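Local coordinates for methionine gamma-lyase (PDB 1PFF), which belongs to the Cys/Met-metabolism family of pyridoxal-phosphate-dependent enzymes, whose chains share the aminotransferase-like fold, at residues A[41-46]-A[67-72]; A[85-90]-A[113-118]. One frame throughout, in Å; residues are numbered along the deposited sequence.

From the N terminus, the chain first closes a loop at contact 1, where strand 64-68 returns beside strand 39-43 after the excursion through helix 48-60. Only then does contact 2 open: strand 84-90 runs out, helix 102-109 follows, and strand 116-120 comes back alongside. The two closures therefore stand in series, neither nested nor crossed. In space they belong to one mixed sheet, with strands in the order 64-68, 39-43, 84-90, 116-120, so the second strand pair joins the first through its inner members. Ile41 joins the two pairs, its N and O probably hydrogen-bonded to Ile86 O and Tyr88 N.

Contact 1: A[41-46]-A[67-72]; sequences ISDDCL and FIDMAV
Asp43 and Met70 show how a parallel strand pair can continue as a side-chain grip once its backbone bonds run out. Strand 39-43 meets strand 64-68, the edge of the sheet within this chain, in the beta-alpha-beta unit formed with helix 48-60. Ile68 N donates to Ser42 O at 2.8 Å, while the next bond, Asp44 N to Ile68 O, is weak. Beyond it, CG of Asp43 stands anti to the backbone N (chi1 -174°), which extends the carboxylate to the turn at Asp69-Val72. There Met70 N reaches OD2 at 2.8 Å, nearly straight (169°) and in line with the C-O bond. The other oxygen, OD1, accepts Cys45 N from above the carboxylate plane and closes an Asx turn; Asp69 OD1 makes a second with Ala71 N.

The Met70 side chain, extended beyond CG, runs back across Asp43, bringing CE to 3.4 Å from Asp43 N. The same methyl touches Ile41 CG2 at 3.6 Å, and Ile68 CD1 approaches that branch too. Phe67 and Ser42 point to the same face of the sheet, where the phenylalanine ring also stacks with His51. Ser42 CB comes to this ring obliquely; at the ring edge Asp43 O lies in plane, 3.8 Å from CD2, and Leu46 CD1, from the loop after the strand, is 3.9 Å from CE2.

Asp44 and Asp69 lie across from each other, carboxylate planes 27° apart, with OD2 of Asp44 3.7 Å from CB of Asp69. Lys98 forms salt bridges with Asp43, Asp44 and Asp69, offsetting their mutual repulsion. With N-H groups of Met70 and Cys45 on Asp43, and of Ala71 on Asp69, it would favour the ionised forms of those two.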
# COMPACT_ATOMS: atom_id res chain seq x y z
N ILE A 41 1.34 40.33 -0.95
CA ILE A 41 0.81 40.78 0.33
C ILE A 41 0.31 39.55 1.05
O ILE A 41 -0.49 38.79 0.50
CB ILE A 41 -0.35 41.78 0.14
CG1 ILE A 41 0.10 42.96 -0.72
CG2 ILE A 41 -0.87 42.25 1.52
CD1 ILE A 41 -1.03 43.76 -1.31
N SER A 42 0.77 39.36 2.28
CA SER A 42 0.35 38.23 3.10
C SER A 42 -0.21 38.74 4.42
O SER A 42 0.17 39.81 4.90
CB SER A 42 1.53 37.30 3.37
OG SER A 42 1.16 36.25 4.26
N ASP A 43 -1.14 37.98 4.99
CA ASP A 43 -1.58 38.23 6.34
C ASP A 43 -0.42 37.95 7.31
O ASP A 43 0.49 37.18 7.01
CB ASP A 43 -2.80 37.38 6.70
CG ASP A 43 -3.36 37.73 8.07
OD1 ASP A 43 -3.41 36.83 8.93
OD2 ASP A 43 -3.77 38.88 8.37
N ASP A 44 -0.46 38.60 8.47
CA ASP A 44 0.62 38.47 9.44
C ASP A 44 0.39 37.34 10.45
O ASP A 44 1.17 37.19 11.38
CB ASP A 44 0.86 39.81 10.14
CG ASP A 44 -0.30 40.22 11.03
OD1 ASP A 44 -1.34 39.53 11.04
OD2 ASP A 44 -0.27 41.23 11.76
N CYS A 45 -0.69 36.58 10.28
CA CYS A 45 -0.97 35.41 11.12
C CYS A 45 -0.80 34.14 10.29
O CYS A 45 -1.77 33.63 9.72
CB CYS A 45 -2.39 35.46 11.69
SG CYS A 45 -2.74 36.82 12.81
N LEU A 46 0.42 33.62 10.25
CA LEU A 46 0.71 32.46 9.41
C LEU A 46 1.19 31.24 10.19
O LEU A 46 1.85 31.36 11.23
CB LEU A 46 1.71 32.81 8.31
CG LEU A 46 1.34 33.87 7.26
CD1 LEU A 46 2.45 33.96 6.23
CD2 LEU A 46 -0.02 33.59 6.59
N PHE A 67 3.92 41.83 5.16
CA PHE A 67 3.03 41.12 6.09
C PHE A 67 2.13 42.13 6.79
O PHE A 67 2.62 43.06 7.44
CB PHE A 67 3.81 40.33 7.15
CG PHE A 67 4.67 39.24 6.58
CD1 PHE A 67 6.03 39.45 6.38
CD2 PHE A 67 4.12 38.00 6.25
CE1 PHE A 67 6.84 38.44 5.86
CE2 PHE A 67 4.93 36.97 5.73
CZ PHE A 67 6.29 37.20 5.54
N ILE A 68 0.82 41.97 6.64
CA ILE A 68 -0.13 42.95 7.18
C ILE A 68 -1.27 42.27 7.94
O ILE A 68 -1.55 41.08 7.73
CB ILE A 68 -0.70 43.83 6.04
CG1 ILE A 68 -1.69 43.02 5.18
CG2 ILE A 68 0.44 44.42 5.16
CD1 ILE A 68 -2.56 43.87 4.27
N ASP A 69 -1.93 43.01 8.81
CA ASP A 69 -3.10 42.47 9.50
C ASP A 69 -4.31 42.62 8.60
O ASP A 69 -4.87 43.71 8.46
CB ASP A 69 -3.30 43.18 10.84
CG ASP A 69 -4.47 42.64 11.64
OD1 ASP A 69 -5.24 41.78 11.13
OD2 ASP A 69 -4.71 43.03 12.80
N MET A 70 -4.72 41.52 7.98
CA MET A 70 -5.81 41.58 7.00
C MET A 70 -7.22 41.63 7.60
O MET A 70 -8.22 41.67 6.86
CB MET A 70 -5.69 40.44 5.99
CG MET A 70 -4.53 40.61 5.02
SD MET A 70 -4.59 39.33 3.76
CE MET A 70 -3.14 39.73 2.82
N ALA A 71 -7.31 41.63 8.93
CA ALA A 71 -8.59 41.84 9.61
C ALA A 71 -8.88 43.34 9.80
O ALA A 71 -9.98 43.71 10.20
CB ALA A 71 -8.63 41.09 10.95
N VAL A 72 -7.89 44.19 9.51
CA VAL A 72 -8.09 45.64 9.57
C VAL A 72 -8.74 46.08 8.25
O VAL A 72 -8.16 45.86 7.19
CB VAL A 72 -6.76 46.40 9.82
CG1 VAL A 72 -6.98 47.92 9.86
CG2 VAL A 72 -6.10 45.93 11.12

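Contact 2: A[85-90]-A[113-118]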
# COMPACT_ATOMS: atom_id res chain seq x y z
N ARG A 85 1.11 40.97 -7.23
CA ARG A 85 0.60 39.84 -8.00
C ARG A 85 -0.28 38.90 -7.20
O ARG A 85 -1.12 38.21 -7.77
CB ARG A 85 1.74 39.03 -8.63
CG ARG A 85 2.66 39.85 -9.51
CD ARG A 85 2.11 40.28 -10.84
NE ARG A 85 3.07 41.20 -11.46
CZ ARG A 85 2.78 42.16 -12.34
NH1 ARG A 85 1.53 42.35 -12.74
NH2 ARG A 85 3.76 42.92 -12.82
N ILE A 86 -0.09 38.87 -5.88
CA ILE A 86 -0.76 37.90 -5.03
C ILE A 86 -1.15 38.51 -3.69
O ILE A 86 -0.36 39.22 -3.07
CB ILE A 86 0.13 36.64 -4.77
CG1 ILE A 86 0.30 35.81 -6.06
CG2 ILE A 86 -0.48 35.78 -3.65
CD1 ILE A 86 1.31 34.63 -5.94
N VAL A 87 -2.37 38.19 -3.25
CA VAL A 87 -2.84 38.44 -1.89
C VAL A 87 -3.09 37.07 -1.24
O VAL A 87 -3.86 36.27 -1.78
CB VAL A 87 -4.14 39.29 -1.89
CG1 VAL A 87 -4.81 39.34 -0.50
CG2 VAL A 87 -3.83 40.72 -2.40
N TYR A 88 -2.42 36.80 -0.13
CA TYR A 88 -2.47 35.47 0.51
C TYR A 88 -2.88 35.54 1.99
O TYR A 88 -2.35 36.36 2.74
CB TYR A 88 -1.11 34.77 0.40
CG TYR A 88 -1.12 33.37 1.00
CD1 TYR A 88 -0.96 33.17 2.38
CD2 TYR A 88 -1.29 32.24 0.19
CE1 TYR A 88 -0.98 31.90 2.93
CE2 TYR A 88 -1.31 30.96 0.74
CZ TYR A 88 -1.16 30.80 2.10
OH TYR A 88 -1.17 29.55 2.65
N PHE A 89 -3.80 34.66 2.40
CA PHE A 89 -4.15 34.51 3.82
C PHE A 89 -4.81 33.16 4.15
O PHE A 89 -5.24 32.42 3.25
CB PHE A 89 -5.04 35.67 4.31
CG PHE A 89 -6.37 35.80 3.59
CD1 PHE A 89 -7.53 35.29 4.16
CD2 PHE A 89 -6.46 36.47 2.36
CE1 PHE A 89 -8.76 35.41 3.51
CE2 PHE A 89 -7.68 36.59 1.70
CZ PHE A 89 -8.84 36.07 2.28
N GLU A 90 -4.88 32.87 5.44
CA GLU A 90 -5.65 31.75 5.96
C GLU A 90 -6.73 32.32 6.86
O GLU A 90 -6.51 33.32 7.54
CB GLU A 90 -4.76 30.84 6.82
CG GLU A 90 -3.28 30.89 6.50
CD GLU A 90 -2.43 30.21 7.56
OE1 GLU A 90 -2.99 29.67 8.55
OE2 GLU A 90 -1.19 30.21 7.40
N LYS A 113 -6.32 45.28 -11.13
CA LYS A 113 -6.52 44.13 -11.99
C LYS A 113 -5.44 43.08 -11.78
O LYS A 113 -4.32 43.40 -11.36
CB LYS A 113 -6.49 44.55 -13.46
CG LYS A 113 -7.74 45.25 -13.95
CD LYS A 113 -7.57 45.59 -15.42
CE LYS A 113 -8.89 45.46 -16.16
NZ LYS A 113 -8.77 46.03 -17.53
N ASP A 114 -5.79 41.84 -12.11
CA ASP A 114 -4.84 40.74 -12.22
C ASP A 114 -4.08 40.41 -10.94
O ASP A 114 -2.87 40.14 -10.96
CB ASP A 114 -3.87 40.99 -13.37
CG ASP A 114 -4.58 41.25 -14.68
OD1 ASP A 114 -5.63 40.62 -14.93
OD2 ASP A 114 -4.16 42.09 -15.50
N ILE A 115 -4.78 40.44 -9.83
CA ILE A 115 -4.21 39.95 -8.60
C ILE A 115 -4.82 38.58 -8.32
O ILE A 115 -6.03 38.40 -8.49
CB ILE A 115 -4.44 40.98 -7.45
CG1 ILE A 115 -3.66 42.27 -7.77
CG2 ILE A 115 -4.02 40.40 -6.10
CD1 ILE A 115 -3.89 43.38 -6.82
N LEU A 116 -3.99 37.61 -7.96
CA LEU A 116 -4.47 36.31 -7.52
C LEU A 116 -4.65 36.33 -6.01
O LEU A 116 -3.70 36.56 -5.25
CB LEU A 116 -3.51 35.19 -7.93
CG LEU A 116 -3.44 34.86 -9.43
CD1 LEU A 116 -2.17 34.09 -9.74
CD2 LEU A 116 -4.68 34.10 -9.90
N VAL A 117 -5.89 36.11 -5.60
CA VAL A 117 -6.20 35.96 -4.19
C VAL A 117 -6.15 34.48 -3.88
O VAL A 117 -6.84 33.68 -4.52
CB VAL A 117 -7.59 36.52 -3.84
CG1 VAL A 117 -7.85 36.43 -2.32
CG2 VAL A 117 -7.72 37.98 -4.34
N ILE A 118 -5.31 34.12 -2.91
CA ILE A 118 -5.08 32.73 -2.54
C ILE A 118 -5.39 32.54 -1.06
O ILE A 118 -4.89 33.28 -0.22
CB ILE A 118 -3.60 32.32 -2.84
CG1 ILE A 118 -3.24 32.57 -4.32
CG2 ILE A 118 -3.35 30.85 -2.50
CD1 ILE A 118 -1.77 32.37 -4.64
O HOH W 1 -1.21 37.86 -10.67
O HOH W 2 -0.63 40.91 -12.40
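This is a parallel strand pairing within the mixed sheet of this pyridoxal-phosphate-family fold, between the two strands of a beta-alpha-beta crossover: Ile86, Val87 and Tyr88 lie beside Leu116, Val117 and Ile118. Helix 102-109 makes the connection, and strand 84-90 is an interior strand, with 39-43 on its other flank. The short strand segments run 17° apart, their axes approaching to 4.7 Å. Four backbone bonds alternate across them: Leu116 N to Arg85 O, Val87 N to Leu116 O, Ile118 N to Val87 O and Phe89 N to Ile118 O, the last the longest at 3.2 Å.

One face carries Ile86, Tyr88, Leu116 and Ile118. Ile118 divides its branches between two neighbours there. Its CD1 meets Ile86 CG2 at 3.8 Å, whereas CG2, anti to its own backbone N, comes obliquely to the tyrosine ring, 3.7 Å from CD2. Helix 22-33 lies over this face, bringing Ile26 to Tyr88 and Phe33 to Leu116; Phe54 adds an edge-to-face contact with the tyrosine.

The opposite face packs against the connecting helix itself, for Ala109 touches both Val87 and Val117. Just before the second strand, Ile115 turns its CG2 branch to Val87 CG2, a methyl-to-methyl contact of 3.7 Å. The Phe89 side chain has CG between its backbone N and carbonyl carbon (chi1 61°), which brings CE2 to 4.0 Å from Val117 CG1. Ala105 and Ile102 of the connecting helix touch the same ring.

Water continues the pairing at the outer end, where Asp114 is exposed. One molecule donates to both Arg85 O and Asp114 O; a second donates to Asp114 O and accepts from Arg85 NH1 at 2.6 Å, lying in the plane of the guanidinium at its edge.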